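Cfl (Pectobacterium brasiliense, PDB 7A9J) is a coronafacic acid ligase of the ATP-dependent AMP-binding enzyme family and probably activates carboxylic acids by adenylation. Local coordinates at residues Q58-K71 with I166-Y179. The protein carries 1 engineered substitution. Numbering follows the deposited sequence.
Sequences QRIATGLKSANIKK and IISQPYDYSEDNIY
Gln58 lies over one face of the Tyr171 ring where residues 166-179, an irregular loop leading to strand 183-188, pass along helix 50-66. This surface contact of the AMP-binding domain illustrates how a loop without regular structure can be fixed to a helix: a stack, a backbone hydrogen bond and a salt bridge follow one another along it. Gln58 CB makes a CH-pi contact 3.8 Å from the Tyr171 ring centroid, and its extended chain lays the amide almost parallel to the ring, 17° between planes. Backbone N of Tyr173 sits over the opposite face, while the phenol OH is hydrogen-bonded with Lys94 NZ. Thr62 meets the same ring at its edge, and its OG1 accepts the backbone N-H of Asp172 at 3.2 Å. Ser174 N closes an Asx turn on Asp172 OD1, which also accepts from Ser174 OG, both donors from one face of the carboxylate. Farther up the helix, a bend at chi3 (-91°) lets Lys65 NZ donate to Ser174 OG and form a salt bridge with Asp176 OD1, approached from above the carboxylate plane. Near the loop's start, Ile166 CD1 packs on Leu64 CD2 at 3.7 Å, beside Trp147 of strand 145-148, and Gly63 CA makes a CA-H...O contact of 3.3 Å with Ile166 O, which a side chain here would run into. Past the helix end, Lys71 NZ donates to Asn177 O, nearly in line with the carbonyl, and forms a salt bridge with Glu182. Arg59 stretches along the loop, Pro170 CA over one guanidinium face, and its NH2 donates in the guanidinium plane to Ile167 O at 3.0 Å, with an N-H...O angle of 163°.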
loop_
_atom_site.group_PDB
_atom_site.type_symbol
_atom_site.label_atom_id
_atom_site.label_comp_id
_atom_site.label_asym_id
_atom_site.label_seq_id
_atom_site.Cartn_x
_atom_site.Cartn_y
_atom_site.Cartn_z
ATOM N N GLN A 58 -5.854 -26.334 -7.564
ATOM C CA GLN A 58 -5.314 -27.640 -7.924
ATOM C C GLN A 58 -5.288 -27.845 -9.430
ATOM O O GLN A 58 -4.291 -28.374 -9.949
ATOM C CB GLN A 58 -6.092 -28.776 -7.230
ATOM C CG GLN A 58 -5.836 -28.721 -5.706
ATOM C CD GLN A 58 -6.693 -29.763 -4.956
ATOM O OE1 GLN A 58 -7.644 -30.324 -5.494
ATOM N NE2 GLN A 58 -6.349 -29.995 -3.713
ATOM N N ARG A 59 -6.380 -27.465 -10.149
ATOM C CA ARG A 59 -6.401 -27.615 -11.606
ATOM C C ARG A 59 -5.302 -26.759 -12.266
ATOM O O ARG A 59 -4.614 -27.238 -13.204
ATOM C CB ARG A 59 -7.774 -27.256 -12.175
ATOM C CG ARG A 59 -8.852 -28.320 -11.934
ATOM C CD ARG A 59 -10.068 -28.078 -12.826
ATOM N NE ARG A 59 -10.903 -29.285 -12.799
ATOM C CZ ARG A 59 -11.299 -29.985 -13.848
ATOM N NH1 ARG A 59 -12.059 -31.053 -13.644
ATOM N NH2 ARG A 59 -10.977 -29.625 -15.087
ATOM N N ILE A 60 -5.104 -25.536 -11.764
ATOM C CA ILE A 60 -4.072 -24.673 -12.341
ATOM C C ILE A 60 -2.703 -25.304 -12.121
ATOM O O ILE A 60 -1.904 -25.434 -13.060
ATOM C CB ILE A 60 -4.122 -23.240 -11.772
ATOM C CG1 ILE A 60 -5.442 -22.521 -12.110
ATOM C CG2 ILE A 60 -2.933 -22.427 -12.371
ATOM C CD1 ILE A 60 -5.750 -21.328 -11.101
ATOM N N ALA A 61 -2.448 -25.782 -10.901
ATOM C CA ALA A 61 -1.196 -26.489 -10.626
ATOM C C ALA A 61 -0.974 -27.652 -11.581
ATOM O O ALA A 61 0.146 -27.850 -12.080
ATOM C CB ALA A 61 -1.160 -26.988 -9.185
ATOM N N THR A 62 -2.022 -28.446 -11.858
ATOM C CA THR A 62 -1.827 -29.549 -12.776
ATOM C C THR A 62 -1.540 -29.049 -14.186
ATOM O O THR A 62 -0.689 -29.618 -14.881
ATOM C CB THR A 62 -3.050 -30.470 -12.739
ATOM O OG1 THR A 62 -3.117 -31.071 -11.432
ATOM C CG2 THR A 62 -2.938 -31.580 -13.787
ATOM N N GLY A 63 -2.231 -27.986 -14.617
ATOM C CA GLY A 63 -1.989 -27.452 -15.948
ATOM C C GLY A 63 -0.574 -26.918 -16.119
ATOM O O GLY A 63 0.086 -27.185 -17.144
ATOM N N LEU A 64 -0.079 -26.212 -15.105
ATOM C CA LEU A 64 1.293 -25.709 -15.107
ATOM C C LEU A 64 2.269 -26.862 -15.228
ATOM O O LEU A 64 3.159 -26.861 -16.084
ATOM C CB LEU A 64 1.575 -24.924 -13.819
ATOM C CG LEU A 64 0.865 -23.596 -13.652
ATOM C CD1 LEU A 64 1.107 -23.080 -12.226
ATOM C CD2 LEU A 64 1.510 -22.670 -14.696
ATOM N N LYS A 65 2.102 -27.879 -14.383
ATOM C CA LYS A 65 3.053 -28.984 -14.441
ATOM C C LYS A 65 2.907 -29.752 -15.741
ATOM O O LYS A 65 3.917 -30.200 -16.310
ATOM C CB LYS A 65 2.887 -29.889 -13.209
ATOM C CG LYS A 65 3.393 -29.151 -11.939
ATOM C CD LYS A 65 3.898 -30.065 -10.797
ATOM C CE LYS A 65 2.796 -30.438 -9.823
ATOM N NZ LYS A 65 3.194 -31.631 -8.995
ATOM N N SER A 66 1.679 -29.888 -16.250
ATOM C CA SER A 66 1.510 -30.589 -17.524
ATOM C C SER A 66 2.164 -29.846 -18.680
ATOM O O SER A 66 2.553 -30.472 -19.678
ATOM C CB SER A 66 0.041 -30.807 -17.811
ATOM O OG SER A 66 -0.405 -31.851 -16.974
ATOM N N ALA A 67 2.275 -28.525 -18.560
ATOM C CA ALA A 67 2.954 -27.675 -19.520
ATOM C C ALA A 67 4.429 -27.527 -19.212
ATOM O O ALA A 67 5.065 -26.615 -19.737
ATOM C CB ALA A 67 2.301 -26.293 -19.562
ATOM N N ASN A 68 4.979 -28.389 -18.358
ATOM C CA ASN A 68 6.409 -28.491 -18.109
ATOM C C ASN A 68 6.940 -27.335 -17.255
ATOM O O ASN A 68 8.149 -27.068 -17.249
ATOM C CB ASN A 68 7.194 -28.587 -19.422
ATOM C CG ASN A 68 8.582 -29.126 -19.219
ATOM O OD1 ASN A 68 8.821 -29.880 -18.272
ATOM N ND2 ASN A 68 9.521 -28.723 -20.080
ATOM N N ILE A 69 6.061 -26.629 -16.551
ATOM C CA ILE A 69 6.485 -25.698 -15.508
ATOM C C ILE A 69 6.909 -26.509 -14.286
ATOM O O ILE A 69 6.260 -27.503 -13.919
ATOM C CB ILE A 69 5.368 -24.704 -15.175
ATOM C CG1 ILE A 69 5.018 -23.909 -16.439
ATOM C CG2 ILE A 69 5.840 -23.734 -14.126
ATOM C CD1 ILE A 69 6.234 -23.390 -17.211
ATOM N N LYS A 70 8.053 -26.146 -13.713
ATOM C CA LYS A 70 8.701 -26.912 -12.656
ATOM C C LYS A 70 8.978 -25.975 -11.499
ATOM O O LYS A 70 8.986 -24.762 -11.677
ATOM C CB LYS A 70 10.031 -27.531 -13.116
ATOM C CG LYS A 70 9.941 -28.283 -14.438
ATOM C CD LYS A 70 11.198 -29.101 -14.715
ATOM C CE LYS A 70 11.019 -29.993 -15.955
ATOM N NZ LYS A 70 9.820 -30.888 -15.852
ATOM N N LYS A 71 9.180 -26.550 -10.310
ATOM C CA LYS A 71 9.658 -25.781 -9.159
ATOM C C LYS A 71 10.863 -24.942 -9.572
ATOM O O LYS A 71 11.791 -25.460 -10.193
ATOM C CB LYS A 71 10.048 -26.749 -8.028
ATOM C CG LYS A 71 10.624 -26.044 -6.810
ATOM C CD LYS A 71 10.513 -26.901 -5.553
ATOM C CE LYS A 71 11.635 -27.871 -5.468
ATOM N NZ LYS A 71 11.893 -28.302 -4.048
ATOM N N ILE A 166 -5.214 -24.255 -19.192
ATOM C CA ILE A 166 -4.463 -24.563 -17.987
ATOM C C ILE A 166 -5.334 -25.227 -16.935
ATOM O O ILE A 166 -4.791 -25.769 -15.963
ATOM C CB ILE A 166 -3.797 -23.280 -17.420
ATOM C CG1 ILE A 166 -2.482 -23.587 -16.712
ATOM C CG2 ILE A 166 -4.710 -22.552 -16.401
ATOM C CD1 ILE A 166 -1.773 -22.296 -16.269
ATOM N N ILE A 167 -6.660 -25.121 -17.036
ATOM C CA ILE A 167 -7.531 -25.806 -16.075
ATOM C C ILE A 167 -8.347 -26.938 -16.705
ATOM O O ILE A 167 -9.330 -27.380 -16.115
ATOM C CB ILE A 167 -8.469 -24.813 -15.373
ATOM C CG1 ILE A 167 -9.245 -24.003 -16.443
ATOM C CG2 ILE A 167 -7.655 -23.922 -14.395
ATOM C CD1 ILE A 167 -10.297 -23.094 -15.855
ATOM N N SER A 168 -8.018 -27.365 -17.919
ATOM C CA SER A 168 -8.865 -28.353 -18.582
ATOM C C SER A 168 -8.653 -29.754 -18.020
ATOM O O SER A 168 -9.553 -30.580 -18.129
ATOM C CB SER A 168 -8.624 -28.301 -20.086
ATOM O OG SER A 168 -7.291 -28.662 -20.377
ATOM N N GLN A 169 -7.507 -30.030 -17.380
ATOM C CA GLN A 169 -7.350 -31.411 -16.926
ATOM C C GLN A 169 -7.647 -31.525 -15.441
ATOM O O GLN A 169 -7.282 -30.645 -14.664
ATOM C CB GLN A 169 -5.934 -31.928 -17.191
ATOM C CG GLN A 169 -5.632 -32.111 -18.663
ATOM C CD GLN A 169 -6.570 -33.131 -19.360
ATOM O OE1 GLN A 169 -7.483 -32.749 -20.103
ATOM N NE2 GLN A 169 -6.326 -34.429 -19.136
ATOM N N PRO A 170 -8.264 -32.622 -14.990
ATOM C CA PRO A 170 -8.529 -32.753 -13.559
ATOM C C PRO A 170 -7.208 -32.802 -12.806
ATOM O O PRO A 170 -6.168 -33.176 -13.359
ATOM C CB PRO A 170 -9.289 -34.090 -13.441
ATOM C CG PRO A 170 -9.767 -34.390 -14.779
ATOM C CD PRO A 170 -8.806 -33.751 -15.760
ATOM N N TYR A 171 -7.283 -32.451 -11.533
ATOM C CA TYR A 171 -6.141 -32.538 -10.630
ATOM C C TYR A 171 -5.557 -33.941 -10.652
ATOM O O TYR A 171 -6.295 -34.949 -10.643
ATOM C CB TYR A 171 -6.592 -32.184 -9.227
ATOM C CG TYR A 171 -5.536 -32.215 -8.149
ATOM C CD1 TYR A 171 -4.295 -31.615 -8.351
ATOM C CD2 TYR A 171 -5.789 -32.814 -6.898
ATOM C CE1 TYR A 171 -3.309 -31.608 -7.358
ATOM C CE2 TYR A 171 -4.805 -32.820 -5.892
ATOM C CZ TYR A 171 -3.567 -32.194 -6.138
ATOM O OH TYR A 171 -2.579 -32.139 -5.190
ATOM N N ASP A 172 -4.228 -34.020 -10.720
ATOM C CA ASP A 172 -3.580 -35.323 -10.916
ATOM C C ASP A 172 -2.990 -35.892 -9.639
ATOM O O ASP A 172 -2.351 -36.950 -9.695
ATOM C CB ASP A 172 -2.499 -35.256 -12.002
ATOM C CG ASP A 172 -1.308 -34.370 -11.635
ATOM O OD1 ASP A 172 -1.197 -33.866 -10.498
ATOM O OD2 ASP A 172 -0.461 -34.168 -12.527
ATOM N N TYR A 173 -3.202 -35.213 -8.505
ATOM C CA TYR A 173 -2.782 -35.638 -7.164
ATOM C C TYR A 173 -1.271 -35.829 -7.047
ATOM O O TYR A 173 -0.805 -36.493 -6.116
ATOM C CB TYR A 173 -3.523 -36.915 -6.714
ATOM C CG TYR A 173 -5.017 -36.696 -6.671
ATOM C CD1 TYR A 173 -5.633 -36.148 -5.545
ATOM C CD2 TYR A 173 -5.797 -36.950 -7.791
ATOM C CE1 TYR A 173 -7.010 -35.900 -5.530
ATOM C CE2 TYR A 173 -7.160 -36.718 -7.787
ATOM C CZ TYR A 173 -7.757 -36.189 -6.660
ATOM O OH TYR A 173 -9.113 -35.972 -6.684
ATOM N N SER A 174 -0.486 -35.242 -7.950
ATOM C CA SER A 174 0.960 -35.396 -7.870
ATOM C C SER A 174 1.495 -34.638 -6.657
ATOM O O SER A 174 0.927 -33.631 -6.222
ATOM C CB SER A 174 1.635 -34.895 -9.155
ATOM O OG SER A 174 1.260 -33.558 -9.454
ATOM N N GLU A 175 2.591 -35.140 -6.102
ATOM C CA GLU A 175 3.162 -34.505 -4.929
ATOM C C GLU A 175 3.976 -33.290 -5.337
ATOM O O GLU A 175 4.451 -33.190 -6.471
ATOM C CB GLU A 175 4.077 -35.473 -4.158
ATOM C CG GLU A 175 3.428 -36.227 -2.976
ATOM C CD GLU A 175 2.961 -37.627 -3.320
ATOM O OE1 GLU A 175 1.755 -37.912 -3.132
ATOM O OE2 GLU A 175 3.795 -38.457 -3.759
ATOM N N ASP A 176 4.181 -32.412 -4.375
ATOM C CA ASP A 176 5.113 -31.276 -4.464
ATOM C C ASP A 176 5.958 -31.229 -3.197
ATOM O O ASP A 176 5.442 -31.429 -2.096
ATOM C CB ASP A 176 4.380 -29.937 -4.631
ATOM C CG ASP A 176 3.545 -29.890 -5.904
ATOM O OD1 ASP A 176 4.149 -29.852 -7.005
ATOM O OD2 ASP A 176 2.294 -29.953 -5.790
ATOM N N ASN A 177 7.260 -31.001 -3.345
ATOM C CA ASN A 177 8.143 -30.870 -2.185
ATOM C C ASN A 177 8.619 -29.425 -2.112
ATOM O O ASN A 177 9.521 -29.018 -2.855
ATOM C CB ASN A 177 9.295 -31.848 -2.273
ATOM C CG ASN A 177 8.805 -33.261 -2.258
ATOM O OD1 ASN A 177 8.044 -33.645 -1.361
ATOM N ND2 ASN A 177 9.159 -34.025 -3.283
ATOM N N ILE A 178 7.982 -28.657 -1.237
ATOM C CA ILE A 178 8.218 -27.208 -1.091
ATOM C C ILE A 178 8.904 -27.001 0.250
ATOM O O ILE A 178 8.437 -27.527 1.261
ATOM C CB ILE A 178 6.908 -26.391 -1.132
ATOM C CG1 ILE A 178 6.065 -26.662 -2.387
ATOM C CG2 ILE A 178 7.187 -24.892 -0.992
ATOM C CD1 ILE A 178 6.782 -26.548 -3.665
ATOM N N TYR A 179 10.017 -26.247 0.268
ATOM C CA TYR A 179 10.796 -26.017 1.481
ATOM C C TYR A 179 10.825 -24.528 1.772
ATOM O O TYR A 179 10.721 -23.719 0.857
ATOM C CB TYR A 179 12.232 -26.537 1.340
ATOM C CG TYR A 179 12.246 -28.012 1.075
ATOM C CD1 TYR A 179 12.125 -28.901 2.115
ATOM C CD2 TYR A 179 12.306 -28.516 -0.231
ATOM C CE1 TYR A 179 12.097 -30.277 1.878
ATOM C CE2 TYR A 179 12.278 -29.867 -0.462
ATOM C CZ TYR A 179 12.173 -30.739 0.598
ATOM O OH TYR A 179 12.149 -32.095 0.376
HETATM O O HOH W 1 -5.760 -28.656 -15.523
HETATM O O HOH W 2 -0.729 -31.176 -9.969
HETATM O O HOH W 3 0.454 -31.132 -7.269
#